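Local coordinates for RabGDI protein (Plasmodium falciparum 3D7, PDB 3P1W) that probably binds prenylated Rab GTPases and slows their release of GDP, as Rab GDP-dissociation inhibitors do in membrane traffic, at residues 36-41 and 448-453; 29-34 and 440-445; 78-83 and 404-409; 335-340 and 363-368. All coordinates share one frame; numbering follows the deposited sequence.

Contact 1: residues 36-41 and 448-453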
loop_
_atom_site.group_PDB
_atom_site.type_symbol
_atom_site.label_atom_id
_atom_site.label_comp_id
_atom_site.label_asym_id
_atom_site.label_seq_id
_atom_site.Cartn_x
_atom_site.Cartn_y
_atom_site.Cartn_z
ATOM N N SER A 36 10.410 9.632 10.050
ATOM C CA SER A 36 10.611 10.772 10.950
ATOM C C SER A 36 10.098 10.456 12.361
ATOM O O SER A 36 10.757 10.782 13.373
ATOM C CB SER A 36 9.909 12.033 10.414
ATOM O OG SER A 36 10.476 12.465 9.188
ATOM N N GLY A 37 8.918 9.837 12.418
ATOM C CA GLY A 37 8.300 9.377 13.657
ATOM C C GLY A 37 9.186 8.419 14.430
ATOM O O GLY A 37 9.429 8.617 15.628
ATOM N N LEU A 38 9.691 7.400 13.738
ATOM C CA LEU A 38 10.635 6.447 14.324
ATOM C C LEU A 38 11.938 7.097 14.810
ATOM O O LEU A 38 12.449 6.746 15.894
ATOM C CB LEU A 38 10.966 5.354 13.311
ATOM C CG LEU A 38 9.822 4.375 13.007
ATOM C CD1 LEU A 38 10.185 3.535 11.803
ATOM C CD2 LEU A 38 9.549 3.504 14.240
ATOM N N LEU A 39 12.498 8.017 14.014
ATOM C CA LEU A 39 13.722 8.739 14.430
ATOM C C LEU A 39 13.478 9.576 15.687
ATOM O O LEU A 39 14.274 9.543 16.637
ATOM C CB LEU A 39 14.231 9.634 13.293
ATOM C CG LEU A 39 14.809 8.859 12.103
ATOM C CD1 LEU A 39 14.920 9.708 10.807
ATOM C CD2 LEU A 39 16.126 8.242 12.478
ATOM N N SER A 40 12.383 10.331 15.688
ATOM C CA SER A 40 12.006 11.150 16.840
ATOM C C SER A 40 11.724 10.274 18.064
ATOM O O SER A 40 12.084 10.624 19.198
ATOM C CB SER A 40 10.791 12.028 16.480
ATOM O OG SER A 40 10.308 12.761 17.598
ATOM N N HIS A 41 11.081 9.128 17.849
ATOM C CA HIS A 41 10.816 8.198 18.952
ATOM C C HIS A 41 12.104 7.663 19.595
ATOM O O HIS A 41 12.186 7.540 20.831
ATOM C CB HIS A 41 9.940 7.038 18.481
ATOM C CG HIS A 41 9.644 6.030 19.548
ATOM N ND1 HIS A 41 10.322 4.832 19.649
ATOM C CD2 HIS A 41 8.743 6.041 20.560
ATOM C CE1 HIS A 41 9.848 4.147 20.674
ATOM N NE2 HIS A 41 8.888 4.856 21.241
ATOM N N GLN A 448 13.640 -1.320 5.326
ATOM C CA GLN A 448 14.968 -1.517 4.736
ATOM C C GLN A 448 15.810 -0.247 4.945
ATOM O O GLN A 448 16.973 -0.323 5.353
ATOM C CB GLN A 448 14.858 -1.869 3.242
ATOM C CG GLN A 448 16.136 -2.423 2.584
ATOM C CD GLN A 448 16.006 -2.618 1.065
ATOM O OE1 GLN A 448 16.024 -1.658 0.290
ATOM N NE2 GLN A 448 15.881 -3.865 0.642
ATOM N N ILE A 449 15.232 0.920 4.688
ATOM C CA ILE A 449 15.945 2.176 4.951
ATOM C C ILE A 449 16.364 2.251 6.432
ATOM O O ILE A 449 17.550 2.482 6.724
ATOM C CB ILE A 449 15.115 3.399 4.549
ATOM C CG1 ILE A 449 14.999 3.447 3.015
ATOM C CG2 ILE A 449 15.738 4.677 5.139
ATOM C CD1 ILE A 449 14.009 4.490 2.493
ATOM N N TRP A 450 15.425 2.006 7.353
ATOM C CA TRP A 450 15.738 2.007 8.795
ATOM C C TRP A 450 16.904 1.069 9.175
ATOM O O TRP A 450 17.852 1.485 9.867
ATOM C CB TRP A 450 14.507 1.660 9.645
ATOM C CG TRP A 450 14.807 1.729 11.116
ATOM C CD1 TRP A 450 15.235 0.703 11.930
ATOM C CD2 TRP A 450 14.749 2.890 11.939
ATOM N NE1 TRP A 450 15.436 1.164 13.215
ATOM C CE2 TRP A 450 15.146 2.505 13.245
ATOM C CE3 TRP A 450 14.390 4.223 11.708
ATOM C CZ2 TRP A 450 15.190 3.402 14.297
ATOM C CZ3 TRP A 450 14.440 5.119 12.772
ATOM C CH2 TRP A 450 14.835 4.705 14.043
ATOM N N GLU A 451 16.838 -0.177 8.716
ATOM C CA GLU A 451 17.897 -1.161 8.965
ATOM C C GLU A 451 19.289 -0.630 8.594
ATOM O O GLU A 451 20.275 -0.870 9.313
ATOM C CB GLU A 451 17.641 -2.460 8.191
ATOM C CG GLU A 451 18.764 -3.520 8.306
ATOM C CD GLU A 451 18.425 -4.876 7.649
ATOM O OE1 GLU A 451 17.508 -4.950 6.817
ATOM O OE2 GLU A 451 19.101 -5.877 7.969
ATOM N N ASN A 452 19.361 0.055 7.458
ATOM C CA ASN A 452 20.634 0.505 6.888
ATOM C C ASN A 452 21.112 1.852 7.389
ATOM O O ASN A 452 22.291 2.180 7.239
ATOM C CB ASN A 452 20.541 0.494 5.365
ATOM C CG ASN A 452 20.545 -0.912 4.809
ATOM O OD1 ASN A 452 21.553 -1.599 4.890
ATOM N ND2 ASN A 452 19.430 -1.345 4.254
ATOM N N LEU A 453 20.208 2.626 7.985
ATOM C CA LEU A 453 20.580 3.851 8.670
ATOM C C LEU A 453 21.385 3.519 9.909
ATOM O O LEU A 453 22.416 4.121 10.149
ATOM C CB LEU A 453 19.353 4.646 9.135
ATOM C CG LEU A 453 18.459 5.421 8.169
ATOM C CD1 LEU A 453 17.252 5.950 8.948
ATOM C CD2 LEU A 453 19.189 6.567 7.512
#
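The six-membered end of the Trp-450 indole pushes against helix 36-41 where Leu-38 and Leu-39 follow one another, and the close packing gathers round a single ring atom. Trp-450 CZ3 lies 3.5 Å from Leu-38 CB and 3.6 Å from Leu-39 CD2, both met obliquely. The next ring atom, Trp-450 CH2, comes to 3.6 Å from Leu-38 O, so the indole reaches the backbone of the partner helix itself. Leu-38 CD1 stands over the rim of one ring face, 4.2 Å above the plane of Trp-450. The axes of the two short segments approach no closer than 11.8 Å and cross at -36°; the indole bridges this gap, its CG anti to the backbone N (chi1 -177°) pointing the ring toward helix 36-41. Away from the ring the packing loosens: Leu-453 CD1 only grazes Leu-39 CD2 at 4.4 Å. On the outer side of helix 448-453, Gln-448 is exposed, and Asn-452 ND2 bonds back to Gln-448 O at 2.9 Å. The contact packs against the Rossmann-like sheet, with Leu-39 resting on strands 20-26 and 46-49 and Leu-453 on Phe-428 of strand 427-429, while Tyr-42 and Trp-454 add further rings around the indole.

Contact 2: residues 29-34 and 440-445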
loop_
_atom_site.group_PDB
_atom_site.type_symbol
_atom_site.label_atom_id
_atom_site.label_comp_id
_atom_site.label_asym_id
_atom_site.label_seq_id
_atom_site.Cartn_x
_atom_site.Cartn_y
_atom_site.Cartn_z
ATOM N N GLY A 29 5.837 12.660 2.204
ATOM C CA GLY A 29 5.173 11.416 1.804
ATOM C C GLY A 29 5.098 10.545 3.040
ATOM O O GLY A 29 5.817 10.771 4.042
ATOM N N LEU A 30 4.210 9.567 2.989
ATOM C CA LEU A 30 3.953 8.678 4.105
ATOM C C LEU A 30 5.215 8.019 4.629
ATOM O O LEU A 30 5.466 8.034 5.844
ATOM C CB LEU A 30 2.895 7.617 3.708
ATOM C CG LEU A 30 1.487 8.171 3.489
ATOM C CD1 LEU A 30 0.579 7.042 2.964
ATOM C CD2 LEU A 30 0.928 8.794 4.768
ATOM N N LYS A 31 6.049 7.480 3.746
ATOM C CA LYS A 31 7.284 6.833 4.203
ATOM C C LYS A 31 8.195 7.796 5.000
ATOM O O LYS A 31 8.725 7.433 6.056
ATOM C CB LYS A 31 8.073 6.270 3.037
ATOM C CG LYS A 31 7.430 5.055 2.306
ATOM C CD LYS A 31 8.218 4.785 1.030
ATOM C CE LYS A 31 7.693 3.651 0.229
ATOM N NZ LYS A 31 8.602 3.288 -0.890
ATOM N N GLU A 32 8.353 9.007 4.487
ATOM C CA GLU A 32 9.180 10.030 5.165
ATOM C C GLU A 32 8.630 10.377 6.554
ATOM O O GLU A 32 9.393 10.514 7.530
ATOM C CB GLU A 32 9.281 11.279 4.306
ATOM C CG GLU A 32 10.368 11.211 3.210
ATOM C CD GLU A 32 9.983 10.348 1.996
ATOM O OE1 GLU A 32 8.775 10.197 1.729
ATOM O OE2 GLU A 32 10.897 9.826 1.317
ATOM N N CYS A 33 7.313 10.547 6.632
ATOM C CA CYS A 33 6.651 10.852 7.898
ATOM C C CYS A 33 6.830 9.726 8.928
ATOM O O CYS A 33 7.171 9.975 10.109
ATOM C CB CYS A 33 5.190 11.104 7.665
ATOM S SG CYS A 33 4.872 12.617 6.783
ATOM N N ILE A 34 6.631 8.487 8.481
ATOM C CA ILE A 34 6.790 7.308 9.354
ATOM C C ILE A 34 8.228 7.177 9.872
ATOM O O ILE A 34 8.462 6.970 11.095
ATOM C CB ILE A 34 6.335 5.996 8.615
ATOM C CG1 ILE A 34 4.838 6.070 8.303
ATOM C CG2 ILE A 34 6.673 4.779 9.448
ATOM C CD1 ILE A 34 4.321 5.077 7.209
ATOM N N GLU A 440 1.987 -3.079 2.428
ATOM C CA GLU A 440 3.151 -3.898 2.815
ATOM C C GLU A 440 4.450 -3.480 2.131
ATOM O O GLU A 440 5.495 -3.343 2.782
ATOM C CB GLU A 440 2.933 -5.395 2.537
ATOM C CG GLU A 440 4.116 -6.224 3.016
ATOM C CD GLU A 440 4.180 -7.613 2.459
ATOM O OE1 GLU A 440 3.218 -8.061 1.784
ATOM O OE2 GLU A 440 5.225 -8.266 2.715
ATOM N N THR A 441 4.399 -3.315 0.819
ATOM C CA THR A 441 5.622 -3.030 0.085
ATOM C C THR A 441 6.205 -1.650 0.450
ATOM O O THR A 441 7.425 -1.465 0.411
ATOM C CB THR A 441 5.438 -3.190 -1.427
ATOM O OG1 THR A 441 4.458 -2.277 -1.902
ATOM C CG2 THR A 441 5.017 -4.644 -1.762
ATOM N N ALA A 442 5.349 -0.694 0.812
ATOM C CA ALA A 442 5.817 0.591 1.309
ATOM C C ALA A 442 6.498 0.410 2.644
ATOM O O ALA A 442 7.562 0.984 2.881
ATOM C CB ALA A 442 4.691 1.596 1.430
ATOM N N THR A 443 5.866 -0.333 3.541
ATOM C CA THR A 443 6.452 -0.581 4.873
ATOM C C THR A 443 7.800 -1.316 4.730
ATOM O O THR A 443 8.779 -0.982 5.437
ATOM C CB THR A 443 5.507 -1.379 5.775
ATOM O OG1 THR A 443 4.214 -0.770 5.767
ATOM C CG2 THR A 443 6.048 -1.429 7.236
ATOM N N ASN A 444 7.865 -2.299 3.838
ATOM C CA ASN A 444 9.114 -3.022 3.580
ATOM C C ASN A 444 10.261 -2.090 3.186
ATOM O O ASN A 444 11.386 -2.232 3.688
ATOM C CB ASN A 444 8.961 -4.084 2.509
ATOM C CG ASN A 444 8.098 -5.289 2.974
ATOM O OD1 ASN A 444 7.869 -5.484 4.159
ATOM N ND2 ASN A 444 7.621 -6.068 2.019
ATOM N N ASP A 445 9.968 -1.136 2.303
ATOM C CA ASP A 445 10.980 -0.176 1.869
ATOM C C ASP A 445 11.453 0.684 3.026
ATOM O O ASP A 445 12.651 0.838 3.216
ATOM C CB ASP A 445 10.438 0.716 0.751
ATOM C CG ASP A 445 11.475 1.726 0.242
ATOM O OD1 ASP A 445 12.613 1.316 -0.082
ATOM O OD2 ASP A 445 11.120 2.927 0.173
#
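Lys-31 stretches from the first turn of helix 30-41 to Asp-445 and makes the one polar link between these segments, a salt bridge with Lys-31 NZ 2.8 Å from Asp-445 OD2. The ammonium does not lie in the carboxylate plane but meets OD2 from above it, 39° out of plane, and the two side chains cross at about a right angle. Asp-445 CG is anti to its own backbone N (chi1 -179°), a setting that swings the carboxylate into the path of the lysine tip. Both partners are also held by the loop before helix 440-454: Ser-431 O accepts from Lys-31 NZ and Ser-431 N donates to Asp-445 OD2, while the ring of Tyr-433 forms a cation-pi contact with Lys-31. These extra ties probably keep the buried ammonium charged and hold its position.

The apolar part is carried by the lysine's own methylenes. The chain is extended beyond CG, and it passes along Ala-442, whose CA lies 3.7 Å from Lys-31 CE and whose CB lies 3.8 Å from the same carbon. At this small residue the backbones come near, with 7.0 Å between the CA atoms of Lys-31 and Ala-442.

Among backbone bonds, Gly-29 N-caps helix 30-41 and its O accepts from Cys-33 N at 3.0 Å. A glycine-rich turn leading from strand 20-26 into helix 30-41, with parallel strand 46-49 following, is the opening beta-alpha-beta unit of a Rossmann-like fold, consistent with the FAD-type nucleotide-binding architecture from which the GDI family is built.

Contact 3: residues 78-83 and 404-409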
loop_
_atom_site.group_PDB
_atom_site.type_symbol
_atom_site.label_atom_id
_atom_site.label_comp_id
_atom_site.label_asym_id
_atom_site.label_seq_id
_atom_site.Cartn_x
_atom_site.Cartn_y
_atom_site.Cartn_z
ATOM N N PRO A 78 -18.685 20.293 -10.205
ATOM C CA PRO A 78 -20.126 20.095 -10.176
ATOM C C PRO A 78 -20.745 20.367 -8.799
ATOM O O PRO A 78 -20.245 19.887 -7.778
ATOM C CB PRO A 78 -20.278 18.628 -10.570
ATOM C CG PRO A 78 -19.094 18.353 -11.418
ATOM C CD PRO A 78 -17.986 19.121 -10.776
ATOM N N SER A 79 -21.830 21.141 -8.793
ATOM C CA SER A 79 -22.568 21.449 -7.568
ATOM C C SER A 79 -23.017 20.231 -6.788
ATOM O O SER A 79 -23.082 20.278 -5.568
ATOM C CB SER A 79 -23.806 22.293 -7.883
ATOM O OG SER A 79 -23.395 23.604 -8.185
ATOM N N LYS A 80 -23.323 19.141 -7.482
ATOM C CA LYS A 80 -23.831 17.951 -6.805
ATOM C C LYS A 80 -22.836 17.324 -5.837
ATOM O O LYS A 80 -23.232 16.500 -5.015
ATOM C CB LYS A 80 -24.325 16.902 -7.801
ATOM C CG LYS A 80 -23.284 16.289 -8.712
ATOM C CD LYS A 80 -23.967 15.269 -9.603
ATOM C CE LYS A 80 -23.015 14.630 -10.587
ATOM N NZ LYS A 80 -23.729 13.596 -11.397
ATOM N N TYR A 81 -21.559 17.700 -5.928
ATOM C CA TYR A 81 -20.543 17.125 -5.043
ATOM C C TYR A 81 -20.431 17.851 -3.715
ATOM O O TYR A 81 -19.755 17.378 -2.810
ATOM C CB TYR A 81 -19.185 17.050 -5.748
ATOM C CG TYR A 81 -19.184 16.101 -6.919
ATOM C CD1 TYR A 81 -20.017 14.983 -6.933
ATOM C CD2 TYR A 81 -18.342 16.299 -8.002
ATOM C CE1 TYR A 81 -20.019 14.104 -7.984
ATOM C CE2 TYR A 81 -18.345 15.421 -9.071
ATOM C CZ TYR A 81 -19.187 14.320 -9.050
ATOM O OH TYR A 81 -19.217 13.438 -10.099
ATOM N N GLY A 82 -21.096 18.996 -3.596
ATOM C CA GLY A 82 -21.219 19.656 -2.306
ATOM C C GLY A 82 -19.924 20.306 -1.873
ATOM O O GLY A 82 -19.124 20.727 -2.713
ATOM N N GLU A 83 -19.724 20.392 -0.560
ATOM C CA GLU A 83 -18.632 21.181 0.015
ATOM C C GLU A 83 -17.342 20.402 0.150
ATOM O O GLU A 83 -17.361 19.194 0.327
ATOM C CB GLU A 83 -19.011 21.694 1.408
ATOM C CG GLU A 83 -20.055 22.792 1.410
ATOM C CD GLU A 83 -20.506 23.136 2.810
ATOM O OE1 GLU A 83 -21.156 22.279 3.462
ATOM O OE2 GLU A 83 -20.210 24.263 3.254
ATOM N N THR A 404 -21.469 2.657 -13.512
ATOM C CA THR A 404 -21.439 3.978 -14.107
ATOM C C THR A 404 -20.413 4.856 -13.418
ATOM O O THR A 404 -20.471 5.060 -12.205
ATOM C CB THR A 404 -22.813 4.639 -14.015
ATOM O OG1 THR A 404 -23.738 3.838 -14.758
ATOM C CG2 THR A 404 -22.759 6.044 -14.609
ATOM N N ILE A 405 -19.456 5.353 -14.192
ATOM C CA ILE A 405 -18.423 6.225 -13.663
ATOM C C ILE A 405 -18.768 7.669 -13.980
ATOM O O ILE A 405 -18.935 8.029 -15.145
ATOM C CB ILE A 405 -17.021 5.887 -14.253
ATOM C CG1 ILE A 405 -16.634 4.442 -13.899
ATOM C CG2 ILE A 405 -15.963 6.921 -13.785
ATOM C CD1 ILE A 405 -15.515 3.836 -14.786
ATOM N N GLU A 406 -18.847 8.512 -12.952
ATOM C CA GLU A 406 -19.199 9.938 -13.191
ATOM C C GLU A 406 -18.028 10.742 -13.709
ATOM O O GLU A 406 -18.180 11.571 -14.620
ATOM C CB GLU A 406 -19.740 10.600 -11.927
ATOM C CG GLU A 406 -20.985 9.934 -11.396
ATOM C CD GLU A 406 -21.633 10.664 -10.236
ATOM O OE1 GLU A 406 -21.132 11.716 -9.783
ATOM O OE2 GLU A 406 -22.661 10.157 -9.763
ATOM N N GLU A 407 -16.872 10.545 -13.083
ATOM C CA GLU A 407 -15.647 11.264 -13.433
ATOM C C GLU A 407 -14.425 10.381 -13.202
ATOM O O GLU A 407 -14.422 9.531 -12.300
ATOM C CB GLU A 407 -15.473 12.511 -12.569
ATOM C CG GLU A 407 -16.588 13.562 -12.655
ATOM C CD GLU A 407 -16.713 14.223 -14.009
ATOM O OE1 GLU A 407 -15.747 14.186 -14.814
ATOM O OE2 GLU A 407 -17.780 14.839 -14.254
ATOM N N LYS A 408 -13.393 10.611 -14.009
ATOM C CA LYS A 408 -12.106 9.921 -13.914
ATOM C C LYS A 408 -10.984 10.946 -13.733
ATOM O O LYS A 408 -10.944 11.982 -14.408
ATOM C CB LYS A 408 -11.799 9.140 -15.183
ATOM C CG LYS A 408 -12.612 7.886 -15.367
ATOM C CD LYS A 408 -12.385 7.313 -16.769
ATOM C CE LYS A 408 -13.449 6.249 -17.112
ATOM N NZ LYS A 408 -13.253 5.729 -18.516
ATOM N N PHE A 409 -10.084 10.648 -12.826
ATOM C CA PHE A 409 -8.903 11.463 -12.591
ATOM C C PHE A 409 -7.657 10.544 -12.709
ATOM O O PHE A 409 -7.412 9.734 -11.829
ATOM C CB PHE A 409 -8.984 12.072 -11.200
ATOM C CG PHE A 409 -10.271 12.797 -10.912
ATOM C CD1 PHE A 409 -10.335 14.170 -11.019
ATOM C CD2 PHE A 409 -11.432 12.101 -10.558
ATOM C CE1 PHE A 409 -11.512 14.872 -10.741
ATOM C CE2 PHE A 409 -12.617 12.782 -10.305
ATOM C CZ PHE A 409 -12.656 14.190 -10.393
HETATM O O HOH W 1 -25.354 12.073 -9.811
HETATM O O HOH W 2 -19.776 14.635 -12.601
#
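Tyr-81 reaches across to Glu-406, and its hydroxyl gives the carboxylate a short hydrogen bond, Tyr-81 OH to Glu-406 OE1 at 2.6 Å. Followed outward, the Glu-406 side chain begins at CB, which packs 3.4 Å from Tyr-81 OH. CG lies further off, at 4.1 Å from the same hydroxyl. With chi2 at -173° the chain runs straight on to CD, 3.8 Å from Lys-80 NZ. At the tip, OE1 lies in the plane of the tyrosine ring at its edge and accepts through the anti lone pair, away from OE2; ring and carboxylate are only 14° from coplanar. The same oxygen takes a long salt bridge from Lys-80 NZ at 3.6 Å, the lysine and glutamate chains approaching from opposite directions. OE2 is linked to Lys-80 NZ through a water whose bond to OE2 is weak, and is gripped by Lys-377 and Ser-334 beyond the two segments. A second water donates to Tyr-81 OH and, at 2.6 Å, to Glu-407 OE2, so the hydroxyl is linked to Glu-407 through water as well as to Glu-406 directly. Both glutamates face Ile-332 in a classic beta bulge, where strand 405-418 pairs with strand 320-333. The 3-10 turn 79-81 is thereby fastened to this bulged strand pair; Tyr-81 touches Leu-64 and Tyr-68 of helix 64-71 and Ile-332 of strand 320-333, and meets Trp-87 edge-to-face.

Contact 4: residues 335-340 and 363-368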
loop_
_atom_site.group_PDB
_atom_site.type_symbol
_atom_site.label_atom_id
_atom_site.label_comp_id
_atom_site.label_asym_id
_atom_site.label_seq_id
_atom_site.Cartn_x
_atom_site.Cartn_y
_atom_site.Cartn_z
ATOM N N ASN A 335 -22.777 4.797 -7.100
ATOM C CA ASN A 335 -23.226 3.630 -6.335
ATOM C C ASN A 335 -22.048 2.727 -6.012
ATOM O O ASN A 335 -20.989 2.874 -6.631
ATOM C CB ASN A 335 -24.240 2.844 -7.153
ATOM C CG ASN A 335 -25.596 3.520 -7.196
ATOM O OD1 ASN A 335 -26.256 3.708 -6.150
ATOM N ND2 ASN A 335 -26.014 3.921 -8.391
ATOM N N PRO A 336 -22.223 1.784 -5.060
ATOM C CA PRO A 336 -21.150 0.814 -4.838
ATOM C C PRO A 336 -20.772 0.034 -6.098
ATOM O O PRO A 336 -21.565 -0.066 -7.048
ATOM C CB PRO A 336 -21.742 -0.147 -3.792
ATOM C CG PRO A 336 -22.843 0.649 -3.112
ATOM C CD PRO A 336 -23.409 1.503 -4.216
ATOM N N ILE A 337 -19.572 -0.531 -6.104
ATOM C CA ILE A 337 -19.127 -1.395 -7.190
ATOM C C ILE A 337 -20.087 -2.597 -7.318
ATOM O O ILE A 337 -20.297 -3.318 -6.339
ATOM C CB ILE A 337 -17.696 -1.913 -6.968
ATOM C CG1 ILE A 337 -16.676 -0.746 -7.030
ATOM C CG2 ILE A 337 -17.317 -2.955 -8.002
ATOM C CD1 ILE A 337 -15.248 -1.156 -6.654
ATOM N N PRO A 338 -20.629 -2.840 -8.526
ATOM C CA PRO A 338 -21.510 -4.013 -8.683
ATOM C C PRO A 338 -20.834 -5.310 -8.205
ATOM O O PRO A 338 -19.611 -5.473 -8.356
ATOM C CB PRO A 338 -21.800 -4.025 -10.186
ATOM C CG PRO A 338 -21.726 -2.555 -10.560
ATOM C CD PRO A 338 -20.563 -2.041 -9.758
ATOM N N GLU A 339 -21.614 -6.191 -7.573
ATOM C CA GLU A 339 -21.124 -7.507 -7.146
ATOM C C GLU A 339 -20.107 -7.468 -5.980
ATOM O O GLU A 339 -19.289 -8.390 -5.809
ATOM C CB GLU A 339 -20.547 -8.301 -8.332
ATOM C CG GLU A 339 -21.382 -8.254 -9.647
ATOM C CD GLU A 339 -22.876 -8.641 -9.491
ATOM O OE1 GLU A 339 -23.205 -9.520 -8.666
ATOM O OE2 GLU A 339 -23.722 -8.078 -10.236
ATOM N N THR A 340 -20.155 -6.408 -5.178
ATOM C CA THR A 340 -19.371 -6.338 -3.955
ATOM C C THR A 340 -20.320 -6.160 -2.766
ATOM O O THR A 340 -19.952 -5.585 -1.742
ATOM C CB THR A 340 -18.346 -5.194 -3.997
ATOM O OG1 THR A 340 -19.027 -3.954 -4.150
ATOM C CG2 THR A 340 -17.401 -5.389 -5.148
ATOM N N ILE A 363 -7.975 -2.605 -7.214
ATOM C CA ILE A 363 -9.016 -1.589 -7.099
ATOM C C ILE A 363 -9.379 -1.420 -5.626
ATOM O O ILE A 363 -9.737 -2.404 -4.964
ATOM C CB ILE A 363 -10.291 -1.930 -7.874
ATOM C CG1 ILE A 363 -9.976 -2.371 -9.298
ATOM C CG2 ILE A 363 -11.286 -0.774 -7.786
ATOM C CD1 ILE A 363 -11.205 -2.797 -10.166
ATOM N N ASN A 364 -9.250 -0.196 -5.110
ATOM C CA ASN A 364 -9.770 0.139 -3.779
ATOM C C ASN A 364 -11.012 0.987 -3.896
ATOM O O ASN A 364 -11.126 1.779 -4.811
ATOM C CB ASN A 364 -8.723 0.848 -2.959
ATOM C CG ASN A 364 -7.738 -0.118 -2.364
ATOM O OD1 ASN A 364 -7.977 -1.342 -2.363
ATOM N ND2 ASN A 364 -6.629 0.395 -1.861
ATOM N N LEU A 365 -11.948 0.798 -2.974
ATOM C CA LEU A 365 -13.191 1.535 -2.983
ATOM C C LEU A 365 -13.363 2.106 -1.576
ATOM O O LEU A 365 -13.251 1.355 -0.593
ATOM C CB LEU A 365 -14.358 0.596 -3.353
ATOM C CG LEU A 365 -15.801 1.070 -3.398
ATOM C CD1 LEU A 365 -16.394 1.340 -2.018
ATOM C CD2 LEU A 365 -16.004 2.285 -4.322
ATOM N N VAL A 366 -13.617 3.423 -1.511
ATOM C CA VAL A 366 -13.927 4.121 -0.284
ATOM C C VAL A 366 -15.031 5.142 -0.498
ATOM O O VAL A 366 -15.369 5.494 -1.629
ATOM C CB VAL A 366 -12.670 4.774 0.300
ATOM C CG1 VAL A 366 -11.726 3.698 0.895
ATOM C CG2 VAL A 366 -11.971 5.585 -0.780
ATOM N N SER A 367 -15.632 5.588 0.600
ATOM C CA SER A 367 -16.849 6.381 0.496
ATOM C C SER A 367 -17.062 7.220 1.746
ATOM O O SER A 367 -16.118 7.488 2.493
ATOM C CB SER A 367 -18.043 5.430 0.258
ATOM O OG SER A 367 -18.251 4.585 1.379
ATOM N N PHE A 368 -18.309 7.646 1.962
ATOM C CA PHE A 368 -18.689 8.368 3.162
ATOM C C PHE A 368 -18.359 7.593 4.445
ATOM O O PHE A 368 -18.075 8.208 5.476
ATOM C CB PHE A 368 -20.172 8.686 3.114
ATOM C CG PHE A 368 -20.681 9.402 4.335
ATOM C CD1 PHE A 368 -20.344 10.735 4.563
ATOM C CD2 PHE A 368 -21.492 8.744 5.258
ATOM C CE1 PHE A 368 -20.819 11.403 5.691
ATOM C CE2 PHE A 368 -21.961 9.404 6.390
ATOM C CZ PHE A 368 -21.628 10.729 6.606
#
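Ile-337 drops its CD1 methyl onto one face of strand 361-367, where Leu-365 and Ile-363 stand two residues apart on the same face. The contact between the segments is apolar. Ile-337 CD1 lies 3.8 Å from Leu-365 CB and 4.0 Å from Leu-365 CG, and 4.1 Å from Ile-363 CG2. One atom further back, Ile-337 CG1 comes to 4.1 Å from Leu-365 CD2, so the isoleucine and the leucine run alongside and past each other in opposite directions. The long arm of Ile-337 leaves anti to the carbonyl carbon (chi1 -66°) and stays extended to CD1, giving the methyl its reach. No hydrogen bond joins the two segments, and the CA atoms of Ile-337 and Leu-365 stay 7.8 Å apart.

Hydrogen bonds act within the loop and shape it. Residues 337-340 form a type II beta turn, with Glu-339 at positive phi. Its closing backbone bond, from Thr-340 N to Ile-337 O, is weak, but the hydroxyl of Thr-340 donates to the same carbonyl: Thr-340 OG1 to Ile-337 O is 2.6 Å, the donor tilted 17° from the carbonyl plane. The two bonds to one carbonyl probably help to hold the backbone at the residue that makes the apolar contact.

The turn belongs to the connection from strand 320-333 to strand 346-350. It folds over one face of the sheet in which strand 361-367 lies between strands 346-350 and 378-385, with Ile-337 also touching Ile-348, Pro-336 resting on Tyr-378, and Tyr-378 packing against Leu-365.

In the fold
From the N terminus, helix 30-41, with Gly-29 just before it, serves contact 2 through 29-34 and contact 1 through 36-41. Both loops close some 406 residues later on helix 440-454, and the two contacts cross, since their segments alternate along the chain. Together they bind the first and last helices of the chain, beside the Rossmann-like sheet. Contact 3 is nested within both loops and joins the loop after helix 64-71 to strand 405-418. Contact 4, nested inside contact 3, closes a short local loop in the same large mixed sheet, the one holding strands 320-333, 361-367 and 405-418; their centres lie about 15 Å apart, against about 40 Å between the centres of contacts 1 and 3.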